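Local coordinates for protein transcriptional regulator, GntR family (Thermotoga maritima, PDB 3SXK) that probably regulates transcription as a sequence-specific GntR-family DNA-binding protein, this chain being its all-helical, zinc-binding FCD domain, at residues K6-T11 and D87-L92; C22-F27 and G113-A118; R61-F66 and R101-L106. The protein carries 3 engineered substitutions. All coordinates share one frame; numbering follows the deposited sequence.

How the contacts relate
Contact 3 is the buried centre of the FCD helix bundle, whereas contacts 1 and 2 are partly buried and lie on opposite sides of the chain's centre, about 24 Å apart centre to centre. Those two share helix 5-25, contact 1 using its start and contact 2 its end. Contact 2 touches contact 3 directly, and contact 3 is nested inside the loop that contact 2 closes. The chemistry changes with place: contact 1 is apolar between the helices, with a water-ligated zinc ion on the far side of 87-92; contact 2 pairs an aromatic face with a lysine chain reaching water; contact 3 joins its helices through a zinc ion.

Contact 1: K6-T11 and D87-L92; sequences KFIRET and DLVRHL. With ZN (zinc ion), chain E.
Phe7 sends one corner of its ring across to Val89, CE2 lying 3.9 Å from CG2, with Leu88 CD2 slightly farther off. The ring gets there because CG is anti to the backbone N (chi1 178°). Next along the helix, Ile8 meets Leu92 tip to tip, CD1 to CD1 at 3.8 Å, and its CG2 branch rests against Val89 CG1. Thr11 then slides past Val89, whose CG2 sits 4.0 Å from the methyl CG2 of Thr11. The Thr11 hydroxyl turns back along its own helix, OG1 donating to Phe7 O at 2.8 Å, and also bonds Arg85 NE. A valine in its place has no hydroxyl, which would probably leave Arg85 NE without this acceptor and Phe7 O without the side-chain donor. Behind the apolar seam, His91 ND1 donates to Asp87 O (2.8 Å, 163°), which helps hold the imidazole with NE2 on a zinc ion, bound at 2.0 Å. Asp56 belongs to this zinc site too, though here the ion is held by His91 and two waters. This is helix-on-helix packing in an FCD bundle, segments 6-11 and 87-91 of helices 5-25 and 73-91 crossing at -115° beside a peripheral zinc site.

Contact 2: C22-F27 and G113-A118; sequences CLENYF and GDKEGA
Phe27 lays one face of its ring under Lys115, and this pair is the tight part of the contact. Lys115 CB stands over the ring centre, 3.7 Å from the centroid and 5° off the normal, a CH-pi contact. The backbone joins in, with Lys115 CA 3.5 Å from Phe27 CE1 over the same face. At the ring's edge, close to its plane, Ala118 CB lies 4.0 Å from Phe27 CE1, and Leu23 CD2 packs beside Ala118 at 4.3 Å from that CB. Leu23 continues onto Ile110 and Leu122, tying the patch to helices 96-111 and 115-135.

The solvent side is polar and bridged by water. Lys115 CG is anti to the backbone N (chi1 172°), and the fully extended chain beyond it carries the ammonium past the ring to the end of helix 5-25. There a water accepts from Lys115 NZ at 2.8 Å and donates to Glu24 O at 2.9 Å. Gly113 closes the preceding helix in a Schellman motif, and Asp114 N-caps the next, its OD1 accepting from Gly117 N at 3.0 Å.

Lysine is therefore amphipathic here: its aliphatic part seals an aromatic face while its charge, left at the rim, is likely to interact favourably with the carbonyl end of the helix.

Contact 3: R61-F66 and R101-L106; sequences RLHKLF and REHKEL. With ZN (zinc ion), chain D.
His103 and His63 meet at one zinc ion, which His103 NE2 binds at 2.0 Å and His63 NE2 at 2.1 Å. The two side chains cross at about a right angle; their ring planes are turned 74° apart, and NE2 lies 3.4 Å from NE2, a spacing set by the shared metal. In His103, CG is anti to the carbonyl carbon (chi1 -69°), which swings the ring from a flank of its helix toward 61-66. The carbon side of this ring is packed as well: Leu62 reaches obliquely across it, placing CD2 3.8 Å from His103 CG.

The zinc site is that of the FCD domain, a helix bundle whose metal lies deep in the interior; His125 and Asp59 belong to the same site. The axes of the two segments approach to 12.1 Å at their closest and are inclined by 39°, which leaves room for the metal and its imidazoles. Second-shell carboxylates probably help orient these rings. Glu102, the residue preceding His103, bonds His125 ND1 and pairs with Arg95, while His63 ND1 is hydrogen-bonded to Glu19 of helix 5-25. A sulfate ion, probably from the crystallisation liquor, also lies beside His103.

One turn further on, Leu106 points across the same gap. Its CD2 comes against the edge of the Phe66 ring, 3.7 Å from CZ and near the ring plane, and approaches Leu62 CD2 more distantly at 4.5 Å. The Phe66 ring has Leu62 O above the centre of one face.

Contact 1: K6-T11 and D87-L92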
loop_
_atom_site.group_PDB
_atom_site.type_symbol
_atom_site.label_atom_id
_atom_site.label_comp_id
_atom_site.label_asym_id
_atom_site.label_seq_id
_atom_site.Cartn_x
_atom_site.Cartn_y
_atom_site.Cartn_z
ATOM N N LYS A 6 -0.514 9.099 -17.134
ATOM C CA LYS A 6 -0.718 9.272 -15.710
ATOM C C LYS A 6 -1.629 8.173 -15.160
ATOM O O LYS A 6 -1.362 7.575 -14.091
ATOM C CB LYS A 6 -1.292 10.654 -15.417
ATOM C CG LYS A 6 -1.560 10.852 -13.892
ATOM C CD LYS A 6 -1.498 12.297 -13.408
ATOM C CE LYS A 6 -1.603 12.386 -11.849
ATOM N NZ LYS A 6 -0.742 11.393 -11.060
ATOM N N PHE A 7 -2.676 7.859 -15.898
ATOM C CA PHE A 7 -3.597 6.774 -15.527
ATOM C C PHE A 7 -2.819 5.464 -15.353
ATOM O O PHE A 7 -2.992 4.723 -14.369
ATOM C CB PHE A 7 -4.683 6.648 -16.584
ATOM C CG PHE A 7 -5.659 5.541 -16.352
ATOM C CD1 PHE A 7 -6.761 5.752 -15.545
ATOM C CD2 PHE A 7 -5.517 4.319 -16.997
ATOM C CE1 PHE A 7 -7.696 4.754 -15.324
ATOM C CE2 PHE A 7 -6.473 3.322 -16.773
ATOM C CZ PHE A 7 -7.551 3.542 -15.926
ATOM N N ILE A 8 -1.919 5.184 -16.280
ATOM C CA ILE A 8 -1.149 3.969 -16.261
ATOM C C ILE A 8 -0.182 3.945 -15.087
ATOM O O ILE A 8 -0.100 2.968 -14.324
ATOM C CB ILE A 8 -0.373 3.801 -17.601
ATOM C CG1 ILE A 8 -1.389 3.506 -18.693
ATOM C CG2 ILE A 8 0.671 2.699 -17.494
ATOM C CD1 ILE A 8 -0.863 3.822 -20.138
ATOM N N ARG A 9 0.580 5.013 -14.944
ATOM C CA ARG A 9 1.557 5.117 -13.869
ATOM C C ARG A 9 0.867 5.034 -12.498
ATOM O O ARG A 9 1.377 4.370 -11.589
ATOM C CB ARG A 9 2.336 6.421 -13.973
ATOM C CG ARG A 9 3.291 6.448 -15.177
ATOM C CD ARG A 9 4.423 7.422 -14.943
ATOM N NE ARG A 9 5.259 7.607 -16.121
ATOM C CZ ARG A 9 6.249 6.799 -16.493
ATOM N NH1 ARG A 9 6.545 5.704 -15.793
ATOM N NH2 ARG A 9 6.949 7.094 -17.586
ATOM N N GLU A 10 -0.297 5.642 -12.367
ATOM C CA GLU A 10 -0.999 5.595 -11.075
ATOM C C GLU A 10 -1.417 4.149 -10.746
ATOM O O GLU A 10 -1.399 3.726 -9.551
ATOM C CB GLU A 10 -2.235 6.474 -11.076
ATOM C CG GLU A 10 -1.987 7.955 -11.017
ATOM C CD GLU A 10 -3.297 8.713 -10.916
ATOM O OE1 GLU A 10 -4.360 8.075 -11.132
ATOM O OE2 GLU A 10 -3.257 9.932 -10.737
ATOM N N THR A 11 -1.810 3.409 -11.782
ATOM C CA THR A 11 -2.244 2.020 -11.608
ATOM C C THR A 11 -1.090 1.158 -11.116
ATOM O O THR A 11 -1.210 0.420 -10.136
ATOM C CB THR A 11 -2.795 1.431 -12.922
ATOM O OG1 THR A 11 -3.853 2.258 -13.366
ATOM C CG2 THR A 11 -3.342 0.063 -12.707
ATOM N N ASP A 87 -6.690 -4.731 -14.892
ATOM C CA ASP A 87 -6.917 -5.697 -15.998
ATOM C C ASP A 87 -6.884 -4.884 -17.295
ATOM O O ASP A 87 -6.283 -5.348 -18.279
ATOM C CB ASP A 87 -8.261 -6.409 -15.776
ATOM C CG ASP A 87 -8.464 -7.665 -16.627
ATOM O OD1 ASP A 87 -7.507 -8.136 -17.228
ATOM O OD2 ASP A 87 -9.623 -8.121 -16.592
ATOM N N LEU A 88 -7.450 -3.672 -17.304
ATOM C CA LEU A 88 -7.372 -2.786 -18.491
ATOM C C LEU A 88 -5.920 -2.501 -18.822
ATOM O O LEU A 88 -5.464 -2.695 -19.933
ATOM C CB LEU A 88 -8.124 -1.484 -18.276
ATOM C CG LEU A 88 -8.178 -0.409 -19.365
ATOM C CD1 LEU A 88 -9.166 0.636 -19.064
ATOM C CD2 LEU A 88 -6.859 0.241 -19.707
ATOM N N VAL A 89 -5.168 -2.062 -17.826
ATOM C CA VAL A 89 -3.796 -1.669 -18.061
ATOM C C VAL A 89 -2.955 -2.847 -18.540
ATOM O O VAL A 89 -2.110 -2.697 -19.448
ATOM C CB VAL A 89 -3.204 -0.941 -16.835
ATOM C CG1 VAL A 89 -1.707 -0.749 -16.959
ATOM C CG2 VAL A 89 -3.938 0.395 -16.661
ATOM N N ARG A 90 -3.166 -4.032 -17.976
ATOM C CA ARG A 90 -2.368 -5.162 -18.442
ATOM C C ARG A 90 -2.662 -5.501 -19.903
ATOM O O ARG A 90 -1.767 -5.994 -20.616
ATOM C CB ARG A 90 -2.480 -6.377 -17.539
ATOM C CG ARG A 90 -3.707 -7.114 -17.580
ATOM C CD ARG A 90 -3.676 -8.290 -16.527
ATOM N NE ARG A 90 -4.937 -9.007 -16.643
ATOM C CZ ARG A 90 -5.138 -10.302 -16.405
ATOM N NH1 ARG A 90 -4.178 -11.084 -15.943
ATOM N NH2 ARG A 90 -6.345 -10.807 -16.532
ATOM N N HIS A 91 -3.868 -5.211 -20.325
ATOM C CA HIS A 91 -4.264 -5.527 -21.702
ATOM C C HIS A 91 -3.750 -4.513 -22.725
ATOM O O HIS A 91 -3.894 -4.721 -23.965
ATOM C CB HIS A 91 -5.786 -5.693 -21.827
ATOM C CG HIS A 91 -6.261 -7.058 -21.448
ATOM N ND1 HIS A 91 -6.546 -7.426 -20.147
ATOM C CD2 HIS A 91 -6.426 -8.180 -22.195
ATOM C CE1 HIS A 91 -6.924 -8.688 -20.118
ATOM N NE2 HIS A 91 -6.848 -9.170 -21.340
ATOM N N LEU A 92 -3.177 -3.412 -22.255
ATOM C CA LEU A 92 -2.732 -2.348 -23.152
ATOM C C LEU A 92 -1.559 -2.766 -23.985
ATOM O O LEU A 92 -1.390 -2.255 -25.087
ATOM C CB LEU A 92 -2.356 -1.083 -22.401
ATOM C CG LEU A 92 -3.517 -0.303 -21.812
ATOM C CD1 LEU A 92 -2.980 0.807 -20.902
ATOM C CD2 LEU A 92 -4.474 0.285 -22.874
HETATM ZN ZN ZN E . -7.259 -11.018 -22.014
HETATM O O HOH W 1 -7.420 -11.895 -19.844
HETATM O O HOH W 2 -5.382 -12.003 -22.608
#

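Contact 2: C22-F27 and G113-A118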
loop_
_atom_site.group_PDB
_atom_site.type_symbol
_atom_site.label_atom_id
_atom_site.label_comp_id
_atom_site.label_asym_id
_atom_site.label_seq_id
_atom_site.Cartn_x
_atom_site.Cartn_y
_atom_site.Cartn_z
ATOM N N CYS A 22 2.149 -6.688 0.830
ATOM C CA CYS A 22 1.651 -7.996 1.191
ATOM C C CYS A 22 2.751 -9.063 1.031
ATOM O O CYS A 22 2.882 -9.930 1.875
ATOM C CB CYS A 22 0.433 -8.326 0.370
ATOM S SG CYS A 22 -1.037 -7.357 0.824
ATOM N N LEU A 23 3.552 -8.996 -0.024
ATOM C CA LEU A 23 4.657 -9.967 -0.182
ATOM C C LEU A 23 5.675 -9.871 0.962
ATOM O O LEU A 23 6.162 -10.874 1.489
ATOM C CB LEU A 23 5.348 -9.789 -1.555
ATOM C CG LEU A 23 6.558 -10.688 -1.861
ATOM C CD1 LEU A 23 6.105 -12.131 -1.771
ATOM C CD2 LEU A 23 7.080 -10.290 -3.233
ATOM N N GLU A 24 6.033 -8.655 1.314
ATOM C CA GLU A 24 6.949 -8.394 2.411
ATOM C C GLU A 24 6.410 -8.927 3.721
ATOM O O GLU A 24 7.141 -9.604 4.478
ATOM C CB GLU A 24 7.223 -6.903 2.492
ATOM C CG GLU A 24 8.262 -6.526 3.528
ATOM C CD GLU A 24 9.164 -5.381 3.090
ATOM O OE1 GLU A 24 8.816 -4.632 2.131
ATOM O OE2 GLU A 24 10.245 -5.250 3.709
ATOM N N ASN A 25 5.152 -8.611 4.038
ATOM C CA ASN A 25 4.618 -8.862 5.371
ATOM C C ASN A 25 3.987 -10.250 5.569
ATOM O O ASN A 25 3.767 -10.679 6.710
ATOM C CB ASN A 25 3.643 -7.749 5.725
ATOM C CG ASN A 25 4.351 -6.462 6.073
ATOM O OD1 ASN A 25 4.913 -6.357 7.169
ATOM N ND2 ASN A 25 4.369 -5.490 5.150
ATOM N N TYR A 26 3.721 -10.953 4.467
ATOM C CA TYR A 26 3.168 -12.294 4.478
ATOM C C TYR A 26 3.990 -13.253 3.614
ATOM O O TYR A 26 3.480 -14.241 3.092
ATOM C CB TYR A 26 1.715 -12.251 3.993
ATOM C CG TYR A 26 0.939 -11.403 4.947
ATOM C CD1 TYR A 26 0.443 -11.947 6.115
ATOM C CD2 TYR A 26 0.764 -10.034 4.730
ATOM C CE1 TYR A 26 -0.235 -11.182 7.029
ATOM C CE2 TYR A 26 0.096 -9.240 5.678
ATOM C CZ TYR A 26 -0.393 -9.844 6.840
ATOM O OH TYR A 26 -1.106 -9.136 7.848
ATOM N N PHE A 27 5.280 -12.953 3.509
ATOM C CA PHE A 27 6.198 -13.786 2.762
ATOM C C PHE A 27 6.133 -15.280 3.092
ATOM O O PHE A 27 6.079 -16.137 2.190
ATOM C CB PHE A 27 7.621 -13.304 2.969
ATOM C CG PHE A 27 8.614 -14.040 2.097
ATOM C CD1 PHE A 27 8.786 -13.683 0.756
ATOM C CD2 PHE A 27 9.333 -15.106 2.603
ATOM C CE1 PHE A 27 9.693 -14.367 -0.049
ATOM C CE2 PHE A 27 10.227 -15.775 1.794
ATOM C CZ PHE A 27 10.397 -15.403 0.479
ATOM N N GLY A 113 13.247 -18.945 -0.539
ATOM C CA GLY A 113 13.412 -18.197 0.692
ATOM C C GLY A 113 14.138 -16.876 0.580
ATOM O O GLY A 113 14.524 -16.277 1.603
ATOM N N ASP A 114 14.321 -16.393 -0.635
ATOM C CA ASP A 114 15.046 -15.160 -0.899
ATOM C C ASP A 114 14.040 -14.016 -0.845
ATOM O O ASP A 114 13.578 -13.535 -1.880
ATOM C CB ASP A 114 15.728 -15.267 -2.278
ATOM C CG ASP A 114 16.463 -14.017 -2.685
ATOM O OD1 ASP A 114 16.720 -13.168 -1.822
ATOM O OD2 ASP A 114 16.764 -13.917 -3.892
ATOM N N LYS A 115 13.702 -13.577 0.354
ATOM C CA LYS A 115 12.663 -12.566 0.517
ATOM C C LYS A 115 13.096 -11.238 -0.068
ATOM O O LYS A 115 12.358 -10.615 -0.861
ATOM C CB LYS A 115 12.324 -12.415 2.002
ATOM C CG LYS A 115 11.426 -11.280 2.305
ATOM C CD LYS A 115 11.207 -11.220 3.854
ATOM C CE LYS A 115 10.133 -10.277 4.190
ATOM N NZ LYS A 115 10.039 -10.140 5.679
ATOM N N GLU A 116 14.328 -10.806 0.239
ATOM C CA GLU A 116 14.773 -9.516 -0.275
ATOM C C GLU A 116 14.767 -9.547 -1.808
ATOM O O GLU A 116 14.318 -8.609 -2.463
ATOM C CB GLU A 116 16.174 -9.142 0.278
ATOM C CG GLU A 116 17.000 -8.196 -0.629
ATOM C CD GLU A 116 18.493 -8.094 -0.246
ATOM O OE1 GLU A 116 19.299 -8.957 -0.688
ATOM O OE2 GLU A 116 18.865 -7.133 0.471
ATOM N N GLY A 117 15.235 -10.636 -2.394
ATOM C CA GLY A 117 15.270 -10.760 -3.826
ATOM C C GLY A 117 13.889 -10.857 -4.466
ATOM O O GLY A 117 13.684 -10.295 -5.521
ATOM N N ALA A 118 12.955 -11.528 -3.805
ATOM C CA ALA A 118 11.562 -11.595 -4.318
ATOM C C ALA A 118 10.921 -10.213 -4.371
ATOM O O ALA A 118 10.238 -9.864 -5.319
ATOM C CB ALA A 118 10.753 -12.529 -3.469
HETATM O O HOH W 3 7.737 -11.378 6.705
#

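Contact 3: R61-F66 and R101-L106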
loop_
_atom_site.group_PDB
_atom_site.type_symbol
_atom_site.label_atom_id
_atom_site.label_comp_id
_atom_site.label_asym_id
_atom_site.label_seq_id
_atom_site.Cartn_x
_atom_site.Cartn_y
_atom_site.Cartn_z
ATOM N N ARG A 61 -3.841 -14.930 -10.991
ATOM C CA ARG A 61 -3.708 -15.754 -9.776
ATOM C C ARG A 61 -2.502 -15.396 -8.950
ATOM O O ARG A 61 -2.627 -15.356 -7.715
ATOM C CB ARG A 61 -3.683 -17.250 -10.107
ATOM C CG ARG A 61 -5.031 -17.762 -10.632
ATOM C CD ARG A 61 -4.872 -19.196 -11.158
ATOM N NE ARG A 61 -4.544 -20.144 -10.091
ATOM C CZ ARG A 61 -4.310 -21.429 -10.302
ATOM N NH1 ARG A 61 -4.337 -21.904 -11.534
ATOM N NH2 ARG A 61 -4.040 -22.230 -9.285
ATOM N N LEU A 62 -1.359 -15.152 -9.590
ATOM C CA LEU A 62 -0.118 -14.876 -8.861
ATOM C C LEU A 62 -0.201 -13.550 -8.104
ATOM O O LEU A 62 0.088 -13.502 -6.885
ATOM C CB LEU A 62 1.069 -14.868 -9.822
ATOM C CG LEU A 62 2.438 -14.586 -9.192
ATOM C CD1 LEU A 62 2.797 -15.616 -8.125
ATOM C CD2 LEU A 62 3.529 -14.557 -10.249
ATOM N N HIS A 63 -0.603 -12.489 -8.797
ATOM C CA HIS A 63 -0.726 -11.186 -8.173
ATOM C C HIS A 63 -1.816 -11.172 -7.088
ATOM O O HIS A 63 -1.627 -10.556 -6.011
ATOM C CB HIS A 63 -0.938 -10.117 -9.244
ATOM C CG HIS A 63 0.270 -9.882 -10.103
ATOM N ND1 HIS A 63 1.328 -9.095 -9.706
ATOM C CD2 HIS A 63 0.573 -10.308 -11.358
ATOM C CE1 HIS A 63 2.249 -9.071 -10.654
ATOM N NE2 HIS A 63 1.796 -9.781 -11.675
ATOM N N LYS A 64 -2.944 -11.825 -7.343
ATOM C CA LYS A 64 -4.010 -11.872 -6.352
ATOM C C LYS A 64 -3.612 -12.707 -5.141
ATOM O O LYS A 64 -4.113 -12.439 -4.049
ATOM C CB LYS A 64 -5.322 -12.372 -6.943
ATOM C CG LYS A 64 -6.036 -11.261 -7.729
ATOM C CD LYS A 64 -7.459 -11.608 -8.027
ATOM C CE LYS A 64 -8.180 -10.376 -8.598
ATOM N NZ LYS A 64 -9.484 -10.765 -9.162
ATOM N N LEU A 65 -2.786 -13.744 -5.330
ATOM C CA LEU A 65 -2.288 -14.546 -4.213
ATOM C C LEU A 65 -1.550 -13.709 -3.188
ATOM O O LEU A 65 -1.743 -13.890 -1.984
ATOM C CB LEU A 65 -1.356 -15.678 -4.685
ATOM C CG LEU A 65 -0.528 -16.358 -3.602
ATOM C CD1 LEU A 65 -1.454 -17.125 -2.716
ATOM C CD2 LEU A 65 0.499 -17.238 -4.223
ATOM N N PHE A 66 -0.703 -12.793 -3.645
ATOM C CA PHE A 66 0.082 -11.995 -2.735
ATOM C C PHE A 66 -0.889 -11.241 -1.788
ATOM O O PHE A 66 -0.673 -11.190 -0.579
ATOM C CB PHE A 66 0.975 -11.016 -3.474
ATOM C CG PHE A 66 1.993 -11.669 -4.410
ATOM C CD1 PHE A 66 2.459 -12.958 -4.218
ATOM C CD2 PHE A 66 2.396 -10.981 -5.535
ATOM C CE1 PHE A 66 3.376 -13.510 -5.136
ATOM C CE2 PHE A 66 3.297 -11.511 -6.410
ATOM C CZ PHE A 66 3.783 -12.775 -6.200
ATOM N N ARG A 101 8.338 -15.068 -17.963
ATOM C CA ARG A 101 9.701 -15.295 -17.465
ATOM C C ARG A 101 9.896 -14.613 -16.116
ATOM O O ARG A 101 10.464 -15.206 -15.193
ATOM C CB ARG A 101 10.789 -14.725 -18.399
ATOM C CG ARG A 101 11.051 -15.504 -19.693
ATOM C CD ARG A 101 12.300 -14.985 -20.439
ATOM N NE ARG A 101 12.436 -15.681 -21.737
ATOM C CZ ARG A 101 12.462 -15.120 -22.943
ATOM N NH1 ARG A 101 12.385 -13.810 -23.130
ATOM N NH2 ARG A 101 12.576 -15.913 -24.019
ATOM N N GLU A 102 9.425 -13.365 -16.012
ATOM C CA GLU A 102 9.589 -12.606 -14.759
ATOM C C GLU A 102 8.787 -13.222 -13.618
ATOM O O GLU A 102 9.262 -13.289 -12.494
ATOM C CB GLU A 102 9.207 -11.147 -14.975
ATOM C CG GLU A 102 10.231 -10.379 -15.853
ATOM C CD GLU A 102 9.784 -8.998 -16.327
ATOM O OE1 GLU A 102 8.629 -8.586 -16.092
ATOM O OE2 GLU A 102 10.599 -8.318 -17.013
ATOM N N HIS A 103 7.593 -13.726 -13.921
ATOM C CA HIS A 103 6.794 -14.445 -12.931
ATOM C C HIS A 103 7.538 -15.686 -12.458
ATOM O O HIS A 103 7.579 -15.998 -11.252
ATOM C CB HIS A 103 5.456 -14.866 -13.518
ATOM C CG HIS A 103 4.545 -13.723 -13.800
ATOM N ND1 HIS A 103 3.483 -13.814 -14.682
ATOM C CD2 HIS A 103 4.519 -12.470 -13.300
ATOM C CE1 HIS A 103 2.844 -12.654 -14.704
ATOM N NE2 HIS A 103 3.467 -11.822 -13.889
ATOM N N LYS A 104 8.143 -16.418 -13.390
ATOM C CA LYS A 104 8.827 -17.651 -13.016
ATOM C C LYS A 104 10.012 -17.383 -12.075
ATOM O O LYS A 104 10.190 -18.079 -11.089
ATOM C CB LYS A 104 9.282 -18.428 -14.266
ATOM C CG LYS A 104 9.876 -19.759 -13.898
ATOM C CD LYS A 104 10.385 -20.539 -15.097
ATOM C CE LYS A 104 11.400 -21.533 -14.552
ATOM N NZ LYS A 104 11.932 -22.437 -15.594
ATOM N N GLU A 105 10.787 -16.359 -12.371
ATOM C CA GLU A 105 11.926 -15.953 -11.566
ATOM C C GLU A 105 11.454 -15.471 -10.196
ATOM O O GLU A 105 12.125 -15.720 -9.195
ATOM C CB GLU A 105 12.662 -14.829 -12.260
ATOM C CG GLU A 105 13.290 -15.201 -13.568
ATOM C CD GLU A 105 13.859 -13.973 -14.256
ATOM O OE1 GLU A 105 13.538 -12.801 -13.900
ATOM O OE2 GLU A 105 14.672 -14.164 -15.133
ATOM N N LEU A 106 10.340 -14.751 -10.175
ATOM C CA LEU A 106 9.793 -14.220 -8.914
ATOM C C LEU A 106 9.410 -15.399 -8.030
ATOM O O LEU A 106 9.749 -15.473 -6.849
ATOM C CB LEU A 106 8.582 -13.306 -9.235
ATOM C CG LEU A 106 7.750 -12.878 -8.024
ATOM C CD1 LEU A 106 8.591 -12.280 -6.906
ATOM C CD2 LEU A 106 6.641 -11.892 -8.444
HETATM ZN ZN ZN D . 2.737 -9.975 -13.502
#